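Local coordinates for DNA repair and telomere maintenance protein nbs1 (Schizosaccharomyces pombe, PDB 3HUF) that serves in the MRN complex in DNA double-strand break repair and telomere maintenance, recognising phosphorylated proteins such as Ctp1 through its N-terminal FHA and BRCT domains, at residues A[119-124]-A[160-165]; A[124-129]-A[140-145]; A[165-170]-A[237-242]; A[175-180]-A[206-211]. All coordinates share one frame; numbering follows the deposited sequence.

Contact 1: residues A[119-124]-A[160-165]; sequences QFDNPE and SITVGT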
# COMPACT_ATOMS: atom_id res chain seq x y z
N GLN A 119 3.84 5.13 0.27
CA GLN A 119 4.06 6.56 0.47
C GLN A 119 5.45 6.79 1.03
O GLN A 119 5.90 6.02 1.87
CB GLN A 119 3.01 7.16 1.41
CG GLN A 119 3.24 8.66 1.71
CD GLN A 119 2.13 9.26 2.52
OE1 GLN A 119 1.43 8.56 3.22
NE2 GLN A 119 1.96 10.58 2.42
N PHE A 120 6.13 7.83 0.54
CA PHE A 120 7.45 8.20 1.04
C PHE A 120 7.34 9.49 1.81
O PHE A 120 6.49 10.32 1.52
CB PHE A 120 8.43 8.40 -0.11
CG PHE A 120 8.96 7.12 -0.69
CD1 PHE A 120 8.16 6.36 -1.54
CD2 PHE A 120 10.25 6.69 -0.38
CE1 PHE A 120 8.64 5.18 -2.10
CE2 PHE A 120 10.75 5.51 -0.92
CZ PHE A 120 9.93 4.74 -1.78
N ASP A 121 8.20 9.66 2.81
CA ASP A 121 8.13 10.85 3.63
C ASP A 121 9.03 11.95 3.10
O ASP A 121 9.01 13.06 3.59
CB ASP A 121 8.52 10.51 5.06
CG ASP A 121 8.00 11.53 6.05
OD1 ASP A 121 7.01 12.26 5.75
OD2 ASP A 121 8.60 11.62 7.12
N ASN A 122 9.79 11.66 2.05
CA ASN A 122 10.87 12.52 1.64
C ASN A 122 10.97 12.48 0.12
O ASN A 122 11.00 11.40 -0.46
CB ASN A 122 12.15 12.00 2.31
CG ASN A 122 13.37 12.80 2.00
OD1 ASN A 122 13.94 12.70 0.91
ND2 ASN A 122 13.84 13.56 2.97
N PRO A 123 11.02 13.65 -0.52
CA PRO A 123 11.07 13.76 -1.98
C PRO A 123 12.34 13.19 -2.63
O PRO A 123 12.28 12.66 -3.74
CB PRO A 123 10.99 15.27 -2.23
CG PRO A 123 10.56 15.88 -0.93
CD PRO A 123 11.02 14.97 0.13
N GLU A 124 13.48 13.31 -1.94
CA GLU A 124 14.74 12.76 -2.46
C GLU A 124 14.72 11.23 -2.35
O GLU A 124 15.28 10.55 -3.20
CB GLU A 124 15.96 13.39 -1.76
CG GLU A 124 17.30 13.13 -2.48
CD GLU A 124 18.29 14.30 -2.44
OE1 GLU A 124 18.11 15.27 -1.66
OE2 GLU A 124 19.27 14.25 -3.21
N SER A 160 13.45 13.21 16.09
CA SER A 160 12.00 13.08 16.12
C SER A 160 11.45 12.54 14.81
O SER A 160 11.98 12.85 13.73
CB SER A 160 11.36 14.44 16.39
OG SER A 160 11.70 14.93 17.66
N ILE A 161 10.37 11.76 14.89
CA ILE A 161 9.66 11.32 13.67
C ILE A 161 8.75 12.45 13.15
O ILE A 161 8.35 13.34 13.90
CB ILE A 161 8.82 10.01 13.86
CG1 ILE A 161 7.73 10.19 14.93
CG2 ILE A 161 9.75 8.81 14.14
CD1 ILE A 161 6.70 9.06 14.96
N THR A 162 8.44 12.41 11.86
CA THR A 162 7.62 13.44 11.23
C THR A 162 6.13 13.18 11.44
O THR A 162 5.73 12.07 11.79
CB THR A 162 7.87 13.47 9.71
OG1 THR A 162 7.51 12.20 9.16
CG2 THR A 162 9.33 13.79 9.39
N VAL A 163 5.33 14.22 11.21
CA VAL A 163 3.86 14.13 11.24
C VAL A 163 3.32 13.07 10.27
O VAL A 163 2.33 12.39 10.56
CB VAL A 163 3.20 15.48 10.91
CG1 VAL A 163 1.71 15.44 11.24
CG2 VAL A 163 3.84 16.58 11.70
N GLY A 164 3.98 12.91 9.12
CA GLY A 164 3.59 11.90 8.15
C GLY A 164 3.69 10.51 8.75
O GLY A 164 2.83 9.65 8.54
N THR A 165 4.75 10.32 9.54
CA THR A 165 4.97 9.04 10.21
C THR A 165 3.92 8.81 11.29
O THR A 165 3.35 7.72 11.36
CB THR A 165 6.37 8.95 10.82
OG1 THR A 165 7.33 9.24 9.80
CG2 THR A 165 6.61 7.55 11.36
O HOH W 1 1.22 9.38 6.28
O HOH W 2 5.68 14.52 7.26
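In the first BRCT repeat, D121, just past the end of strand 118-120, meets the N-terminal turn of helix 163-170 through the cap residue T162. The carboxylate and the threonine side chain come at each other from opposite directions. The T162 hydroxyl donates to D121, with OG1 to OD2 at 2.4 Å, so short that its exact length is doubtful. T162 methyl CG2 lies beside the same carboxylate oxygen. D121 reaches this far because its CG stands anti to the backbone N (chi1 -159°). The other oxygen, D121 OD1, accepts from a water at 3.0 Å, and that water in turn accepts from G164 N, also at 3.0 Å. The carboxylate is thus tied to the helix start both directly and through solvent, where the helix end would probably stabilise its negative charge. T162 OG1 also takes a weak capping bond from T165 N, at 3.4 Å. Further back, a second water donates to Q119 OE1 and G164 O, while Q119 NE2 is hydrogen-bonded to L142 O. A first strand whose end faces the start of this helix is typical of the BRCT fold, and phosphopeptide-binding relatives hold their phosphate in this region.

Contact 2: residues A[124-129]-A[140-145]; sequences EMLSQW and TGLRDS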
# COMPACT_ATOMS: atom_id res chain seq x y z
N GLU A 124 13.48 13.31 -1.94
CA GLU A 124 14.74 12.76 -2.46
C GLU A 124 14.72 11.23 -2.35
O GLU A 124 15.28 10.55 -3.20
CB GLU A 124 15.96 13.39 -1.76
CG GLU A 124 17.30 13.13 -2.48
CD GLU A 124 18.29 14.30 -2.44
OE1 GLU A 124 18.11 15.27 -1.66
OE2 GLU A 124 19.27 14.25 -3.21
N MET A 125 14.04 10.72 -1.33
CA MET A 125 13.80 9.30 -1.15
C MET A 125 12.88 8.74 -2.24
O MET A 125 13.17 7.72 -2.85
CB MET A 125 13.17 9.06 0.22
CG MET A 125 14.15 9.02 1.35
SD MET A 125 14.36 7.33 1.88
CE MET A 125 13.48 7.38 3.43
N LEU A 126 11.77 9.43 -2.47
CA LEU A 126 10.86 9.08 -3.55
C LEU A 126 11.58 9.03 -4.91
O LEU A 126 11.44 8.05 -5.62
CB LEU A 126 9.68 10.05 -3.60
CG LEU A 126 8.59 9.77 -4.66
CD1 LEU A 126 8.07 8.35 -4.60
CD2 LEU A 126 7.45 10.73 -4.55
N SER A 127 12.36 10.05 -5.24
CA SER A 127 13.04 10.10 -6.54
C SER A 127 14.09 9.01 -6.69
O SER A 127 14.36 8.54 -7.79
CB SER A 127 13.71 11.46 -6.75
OG SER A 127 14.81 11.59 -5.86
N GLN A 128 14.69 8.59 -5.58
CA GLN A 128 15.68 7.54 -5.66
C GLN A 128 15.07 6.13 -5.81
O GLN A 128 15.62 5.29 -6.52
CB GLN A 128 16.67 7.65 -4.50
CG GLN A 128 16.71 6.49 -3.55
CD GLN A 128 17.97 6.51 -2.70
OE1 GLN A 128 18.45 7.57 -2.29
NE2 GLN A 128 18.54 5.32 -2.46
N TRP A 129 13.91 5.89 -5.20
CA TRP A 129 13.33 4.56 -5.15
C TRP A 129 12.13 4.31 -6.10
O TRP A 129 11.77 3.16 -6.33
CB TRP A 129 12.92 4.22 -3.72
CG TRP A 129 14.05 3.91 -2.79
CD1 TRP A 129 14.53 4.69 -1.76
CD2 TRP A 129 14.84 2.71 -2.77
NE1 TRP A 129 15.56 4.06 -1.12
CE2 TRP A 129 15.77 2.83 -1.71
CE3 TRP A 129 14.85 1.53 -3.53
CZ2 TRP A 129 16.71 1.84 -1.41
CZ3 TRP A 129 15.78 0.55 -3.23
CH2 TRP A 129 16.69 0.71 -2.19
N THR A 140 3.74 4.75 -6.09
CA THR A 140 4.41 5.47 -5.01
C THR A 140 4.01 6.94 -5.09
O THR A 140 3.53 7.41 -6.14
CB THR A 140 5.91 5.40 -5.18
OG1 THR A 140 6.24 5.76 -6.53
CG2 THR A 140 6.44 4.00 -4.91
N GLY A 141 4.23 7.66 -3.99
CA GLY A 141 3.92 9.08 -3.93
C GLY A 141 4.36 9.69 -2.62
O GLY A 141 4.88 9.00 -1.74
N LEU A 142 4.12 10.99 -2.49
CA LEU A 142 4.54 11.78 -1.35
C LEU A 142 3.32 12.22 -0.53
O LEU A 142 3.32 12.14 0.68
CB LEU A 142 5.29 13.03 -1.85
CG LEU A 142 6.63 13.42 -1.22
CD1 LEU A 142 6.49 14.16 0.12
CD2 LEU A 142 7.56 12.20 -1.07
N ARG A 143 2.28 12.64 -1.24
CA ARG A 143 1.08 13.21 -0.61
C ARG A 143 0.22 12.12 -0.01
O ARG A 143 0.38 10.93 -0.33
CB ARG A 143 0.25 14.00 -1.63
CG ARG A 143 1.01 15.12 -2.31
CD ARG A 143 1.32 16.21 -1.35
NE ARG A 143 2.67 16.76 -1.54
CZ ARG A 143 3.58 16.87 -0.57
NH1 ARG A 143 3.29 16.48 0.67
NH2 ARG A 143 4.77 17.39 -0.84
N ASP A 144 -0.71 12.51 0.84
CA ASP A 144 -1.57 11.55 1.48
C ASP A 144 -2.49 10.86 0.48
O ASP A 144 -2.98 11.49 -0.44
CB ASP A 144 -2.44 12.23 2.54
CG ASP A 144 -3.21 11.24 3.35
OD1 ASP A 144 -2.56 10.46 4.09
OD2 ASP A 144 -4.43 11.18 3.19
N SER A 145 -2.74 9.57 0.68
CA SER A 145 -3.65 8.81 -0.17
C SER A 145 -4.42 7.80 0.68
O SER A 145 -3.87 7.24 1.62
CB SER A 145 -2.86 8.08 -1.27
OG SER A 145 -3.53 6.91 -1.76
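L126 packs between helix 123-134 and the edge strand 140-141 by splitting its two methyl groups. L126 CD1 rests on T140, 3.7 Å from T140 CB. L126 CD2 goes to the next two residues, lying 3.8 Å from G141 C, the carbonyl carbon, and 3.8 Å from L142 CD2. The same L142 methyl also comes up under L126 CB, at 3.9 Å, so the leucine pair touches along the stem as well as at the branch. With CG anti to the backbone N (chi1 -178°), L126 carries its fork toward the strand, where G141 leaves the peptide backbone itself as part of the packing surface. An alanine here would remove both methyl groups and would probably open a gap between helix and strand, leaving T140 CB and L142 CD2 without the methyl groups that meet them. The unit is the first beta-alpha-beta element of the BRCT repeat: strand 118-120, helix 123-134 and then strand 140-141, parallel to the first. F120 of the neighbouring strand 118-120 touches both L126 and T140, and backbone bonds from G141 to I118 and F120 fix the position of the edge strand. T140 also packs against A130 and L133 further along the helix, while its OG1 makes a weak hydrogen bond with N134 OD1. On the helix itself, S127 OG donates to E124 O at 2.9 Å, above the carbonyl plane.

Contact 3: residues A[165-170]-A[237-242]; sequences TMYAFL and SSESHH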
# COMPACT_ATOMS: atom_id res chain seq x y z
N THR A 165 4.75 10.32 9.54
CA THR A 165 4.97 9.04 10.21
C THR A 165 3.92 8.81 11.29
O THR A 165 3.35 7.72 11.36
CB THR A 165 6.37 8.95 10.82
OG1 THR A 165 7.33 9.24 9.80
CG2 THR A 165 6.61 7.55 11.36
N MET A 166 3.67 9.83 12.11
CA MET A 166 2.69 9.75 13.18
C MET A 166 1.31 9.39 12.62
O MET A 166 0.60 8.54 13.18
CB MET A 166 2.58 11.09 13.89
CG MET A 166 3.86 11.60 14.54
SD MET A 166 3.68 13.35 14.99
CE MET A 166 5.36 13.74 15.54
N TYR A 167 0.95 10.06 11.53
CA TYR A 167 -0.30 9.86 10.84
C TYR A 167 -0.43 8.45 10.28
O TYR A 167 -1.46 7.80 10.49
CB TYR A 167 -0.49 10.90 9.74
CG TYR A 167 -1.88 10.88 9.14
CD1 TYR A 167 -3.02 10.88 9.96
CD2 TYR A 167 -2.07 10.86 7.76
CE1 TYR A 167 -4.30 10.87 9.43
CE2 TYR A 167 -3.34 10.86 7.22
CZ TYR A 167 -4.45 10.86 8.04
OH TYR A 167 -5.70 10.83 7.47
N ALA A 168 0.62 7.96 9.60
CA ALA A 168 0.65 6.60 9.09
C ALA A 168 0.46 5.58 10.20
O ALA A 168 -0.32 4.64 10.06
CB ALA A 168 1.92 6.33 8.35
N PHE A 169 1.18 5.76 11.30
CA PHE A 169 1.04 4.89 12.47
C PHE A 169 -0.41 4.80 12.96
O PHE A 169 -0.93 3.71 13.22
CB PHE A 169 1.92 5.42 13.60
CG PHE A 169 2.02 4.50 14.76
CD1 PHE A 169 2.79 3.35 14.68
CD2 PHE A 169 1.35 4.78 15.95
CE1 PHE A 169 2.90 2.49 15.76
CE2 PHE A 169 1.46 3.93 17.03
CZ PHE A 169 2.22 2.78 16.93
N LEU A 170 -1.05 5.96 13.07
CA LEU A 170 -2.40 6.05 13.61
C LEU A 170 -3.47 5.46 12.70
O LEU A 170 -4.41 4.83 13.20
CB LEU A 170 -2.73 7.49 13.98
CG LEU A 170 -2.10 7.95 15.29
CD1 LEU A 170 -2.16 9.45 15.38
CD2 LEU A 170 -2.81 7.31 16.46
N SER A 237 -6.37 20.84 6.89
CA SER A 237 -6.44 19.83 5.87
C SER A 237 -7.29 18.69 6.42
O SER A 237 -7.40 18.51 7.64
CB SER A 237 -5.03 19.32 5.57
OG SER A 237 -4.47 18.71 6.71
N SER A 238 -7.89 17.91 5.53
CA SER A 238 -8.72 16.80 5.97
C SER A 238 -7.87 15.68 6.61
O SER A 238 -8.37 14.88 7.40
CB SER A 238 -9.62 16.30 4.84
OG SER A 238 -8.84 15.74 3.81
N GLU A 239 -6.57 15.67 6.29
CA GLU A 239 -5.61 14.73 6.87
C GLU A 239 -5.29 15.08 8.32
O GLU A 239 -5.29 14.19 9.18
CB GLU A 239 -4.31 14.72 6.05
CG GLU A 239 -4.45 14.15 4.66
CD GLU A 239 -5.13 15.09 3.68
OE1 GLU A 239 -4.63 16.20 3.45
OE2 GLU A 239 -6.17 14.70 3.13
N SER A 240 -5.00 16.35 8.60
CA SER A 240 -4.71 16.75 9.99
C SER A 240 -5.96 16.68 10.86
O SER A 240 -5.87 16.28 12.01
CB SER A 240 -4.00 18.11 10.08
OG SER A 240 -4.36 18.97 9.02
N HIS A 241 -7.11 17.02 10.28
CA HIS A 241 -8.42 16.82 10.93
C HIS A 241 -8.62 15.34 11.28
O HIS A 241 -9.03 15.00 12.39
CB HIS A 241 -9.56 17.31 10.03
CG HIS A 241 -10.93 17.04 10.57
ND1 HIS A 241 -11.67 17.98 11.25
CD2 HIS A 241 -11.71 15.93 10.52
CE1 HIS A 241 -12.83 17.46 11.62
NE2 HIS A 241 -12.88 16.22 11.18
N HIS A 242 -8.34 14.46 10.33
CA HIS A 242 -8.51 13.04 10.58
C HIS A 242 -7.50 12.52 11.62
O HIS A 242 -7.84 11.68 12.45
CB HIS A 242 -8.46 12.22 9.30
CG HIS A 242 -8.72 10.76 9.51
ND1 HIS A 242 -9.79 10.29 10.24
CD2 HIS A 242 -8.05 9.66 9.08
CE1 HIS A 242 -9.76 8.97 10.26
NE2 HIS A 242 -8.71 8.56 9.58
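A helix-helix contact between the two BRCT repeats brings Y167 of helix 163-170 against E239 and H242 of helix 238-246, on the surface of the tandem. In tandem BRCT proteins a helix of the first repeat typically packs with two helices of the second, and the same arrangement is present here. Helix 294-302 supplies the third member, with W298 touching M166, F169 and L170, and L243 of helix 238-246 meets both Y167 and L170. Within 165-170, Y167 is the only residue that touches segment 237-242. Its CG lies anti to the backbone N (chi1 -170°), which carries the ring toward the first turn of the other helix. There the ring meets backbone as much as side chain: E239 O approaches obliquely, 3.5 Å from Y167 CE1, and E239 CB lies 4.1 Å from Y167 CE2. The glutamate then bends away at chi2, so that its carboxylate leaves the tyrosine and OE2 accepts from S238 OG at 2.9 Å. D144, from the first repeat, also packs on both Y167 and E239. Were Y167 replaced by a leucine, the H242 ring edge would probably lose the phenol oxygen it faces and E239 O its aromatic neighbour. The side chains of Y167 and H242 cross at about a right angle. H242 is itself held by a hydrogen bond from ND1 to E245 OE2, and it turns its edge to the phenol, with CD2 3.1 Å from Y167 OH, the oxygen lying in the plane of the imidazole.

Contact 4: residues A[175-180]-A[206-211]; sequences IIDDSY and KNIIKN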
# COMPACT_ATOMS: atom_id res chain seq x y z
N ILE A 175 4.53 0.64 8.60
CA ILE A 175 5.65 1.56 8.47
C ILE A 175 6.91 0.78 8.14
O ILE A 175 7.27 -0.17 8.80
CB ILE A 175 5.81 2.43 9.74
CG1 ILE A 175 4.58 3.34 9.92
CG2 ILE A 175 7.12 3.25 9.68
CD1 ILE A 175 4.56 4.04 11.25
N ILE A 176 7.57 1.17 7.06
CA ILE A 176 8.76 0.46 6.67
C ILE A 176 9.92 1.44 6.59
O ILE A 176 9.74 2.64 6.81
CB ILE A 176 8.56 -0.25 5.31
CG1 ILE A 176 8.05 0.75 4.26
CG2 ILE A 176 7.61 -1.43 5.47
CD1 ILE A 176 7.86 0.15 2.88
N ASP A 177 11.09 0.92 6.27
CA ASP A 177 12.22 1.78 6.00
C ASP A 177 13.07 1.27 4.86
O ASP A 177 12.72 0.31 4.18
CB ASP A 177 13.05 2.05 7.28
CG ASP A 177 13.69 0.79 7.86
OD1 ASP A 177 14.19 0.91 8.99
OD2 ASP A 177 13.74 -0.29 7.23
N ASP A 178 14.19 1.97 4.68
CA ASP A 178 15.26 1.69 3.74
C ASP A 178 15.63 0.21 3.60
O ASP A 178 15.82 -0.29 2.49
CB ASP A 178 16.50 2.44 4.26
CG ASP A 178 17.47 2.79 3.19
OD1 ASP A 178 17.28 3.85 2.56
OD2 ASP A 178 18.44 2.01 3.00
N SER A 179 15.76 -0.49 4.73
CA SER A 179 16.17 -1.90 4.73
C SER A 179 15.17 -2.80 3.99
O SER A 179 15.56 -3.74 3.29
CB SER A 179 16.42 -2.41 6.17
OG SER A 179 15.20 -2.54 6.89
N TYR A 180 13.88 -2.51 4.11
CA TYR A 180 12.88 -3.23 3.34
C TYR A 180 12.95 -2.87 1.85
O TYR A 180 12.78 -3.74 0.98
CB TYR A 180 11.47 -3.00 3.88
CG TYR A 180 10.39 -3.70 3.09
CD1 TYR A 180 10.20 -5.09 3.19
CD2 TYR A 180 9.59 -3.00 2.21
CE1 TYR A 180 9.20 -5.73 2.45
CE2 TYR A 180 8.60 -3.62 1.46
CZ TYR A 180 8.41 -4.99 1.59
OH TYR A 180 7.42 -5.58 0.82
N LYS A 206 7.33 -4.15 12.79
CA LYS A 206 7.38 -4.58 14.17
C LYS A 206 8.75 -4.33 14.81
O LYS A 206 8.83 -4.01 15.99
CB LYS A 206 6.99 -6.06 14.30
CG LYS A 206 5.52 -6.30 13.97
CD LYS A 206 5.06 -7.74 14.28
CE LYS A 206 3.83 -8.12 13.40
NZ LYS A 206 3.14 -9.37 13.87
N ASN A 207 9.82 -4.46 14.02
CA ASN A 207 11.16 -4.26 14.55
C ASN A 207 11.43 -2.76 14.74
O ASN A 207 12.00 -2.36 15.76
CB ASN A 207 12.22 -4.94 13.66
CG ASN A 207 13.54 -5.10 14.35
OD1 ASN A 207 13.68 -5.84 15.35
ND2 ASN A 207 14.56 -4.41 13.83
N ILE A 208 10.96 -1.94 13.79
CA ILE A 208 11.12 -0.48 13.87
C ILE A 208 10.63 0.12 15.20
O ILE A 208 11.37 0.86 15.88
CB ILE A 208 10.44 0.28 12.68
CG1 ILE A 208 11.23 0.09 11.39
CG2 ILE A 208 10.30 1.76 12.98
CD1 ILE A 208 10.48 0.58 10.12
N ILE A 209 9.40 -0.23 15.59
CA ILE A 209 8.78 0.34 16.78
C ILE A 209 9.30 -0.22 18.11
O ILE A 209 9.11 0.41 19.15
CB ILE A 209 7.22 0.26 16.73
CG1 ILE A 209 6.74 -1.19 16.86
CG2 ILE A 209 6.67 0.91 15.43
CD1 ILE A 209 5.24 -1.33 16.99
N LYS A 210 9.96 -1.38 18.07
CA LYS A 210 10.62 -1.96 19.27
C LYS A 210 11.69 -1.02 19.81
O LYS A 210 12.42 -0.41 19.04
CB LYS A 210 11.34 -3.25 18.88
CG LYS A 210 10.97 -4.48 19.65
CD LYS A 210 10.28 -5.47 18.71
CE LYS A 210 10.39 -6.89 19.26
NZ LYS A 210 10.56 -7.90 18.18
N ASN A 211 11.78 -0.90 21.14
CA ASN A 211 12.77 -0.04 21.82
C ASN A 211 12.88 1.38 21.23
O ASN A 211 13.95 1.98 21.20
CB ASN A 211 14.17 -0.68 21.86
CG ASN A 211 14.15 -2.14 22.32
OD1 ASN A 211 13.24 -2.57 23.04
ND2 ASN A 211 15.17 -2.90 21.91
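I208 extends its longer branch toward I175 and I176 because CG1 stands anti to the carbonyl carbon (chi1 -73°) and CD1 continues the chain outward (chi2 169°), while the D177 carboxylate is turned back between its own backbone N and carbonyl carbon (chi1 63°). Together these torsions set the two side chains sliding past each other in opposite directions. A single methyl then does nearly all the touching. I208 CD1 lies 3.6 Å from I175 O and 3.7 Å from the carbonyl carbon C of I176, so it rests on the peptide backbone of I175 and I176. It is also 3.9 Å from D177 OD1, the carboxylate oxygen turned to this side, and 4.3 Å from I175 CG2, its apolar side-chain neighbour on the strand.

Strand 174-176 is an edge strand of the parallel four-stranded sheet of the first BRCT repeat, and helix 178-184 follows it directly. Helix 198-209 lies along this edge: F205 packs on I175, A201 on I176 and C204 on D177. Y180 adds a polar tie through a hydrogen bond from OH to L197 O.

D177 is the N-cap of helix 178-184, and this role holds its carboxylate in place. OD2 accepts from S179 OG at 2.7 Å on its syn side, close to the carboxylate plane, and takes a weak bond from S179 N at 3.2 Å. With OD2 gripped twice at the helix start, OD1 is left directed past the I208 branch, beside both CG1 and CD1.

In the fold
Contacts 1, 2 and 4 are partly buried and gather round the parallel sheet of the first BRCT repeat, whereas contact 3 lies at the surface and joins that repeat to the second. Contacts 1 and 2 both use helix 123-134 and reach neighbouring strands, 118-120 and 140-141 respectively, with centres about 9 Å apart, yet one is polar and bridged by water and the other is made by leucine methyl groups and has no hydrogen bond across it. Contacts 1 and 3 use successive turns of helix 163-170, first its capped start and then its outward tyrosine. Contact 4 lies at the other sheet edge from contact 2; both rest a branched aliphatic side chain on strand backbone, and I175 CD1 also touches helix 163-170.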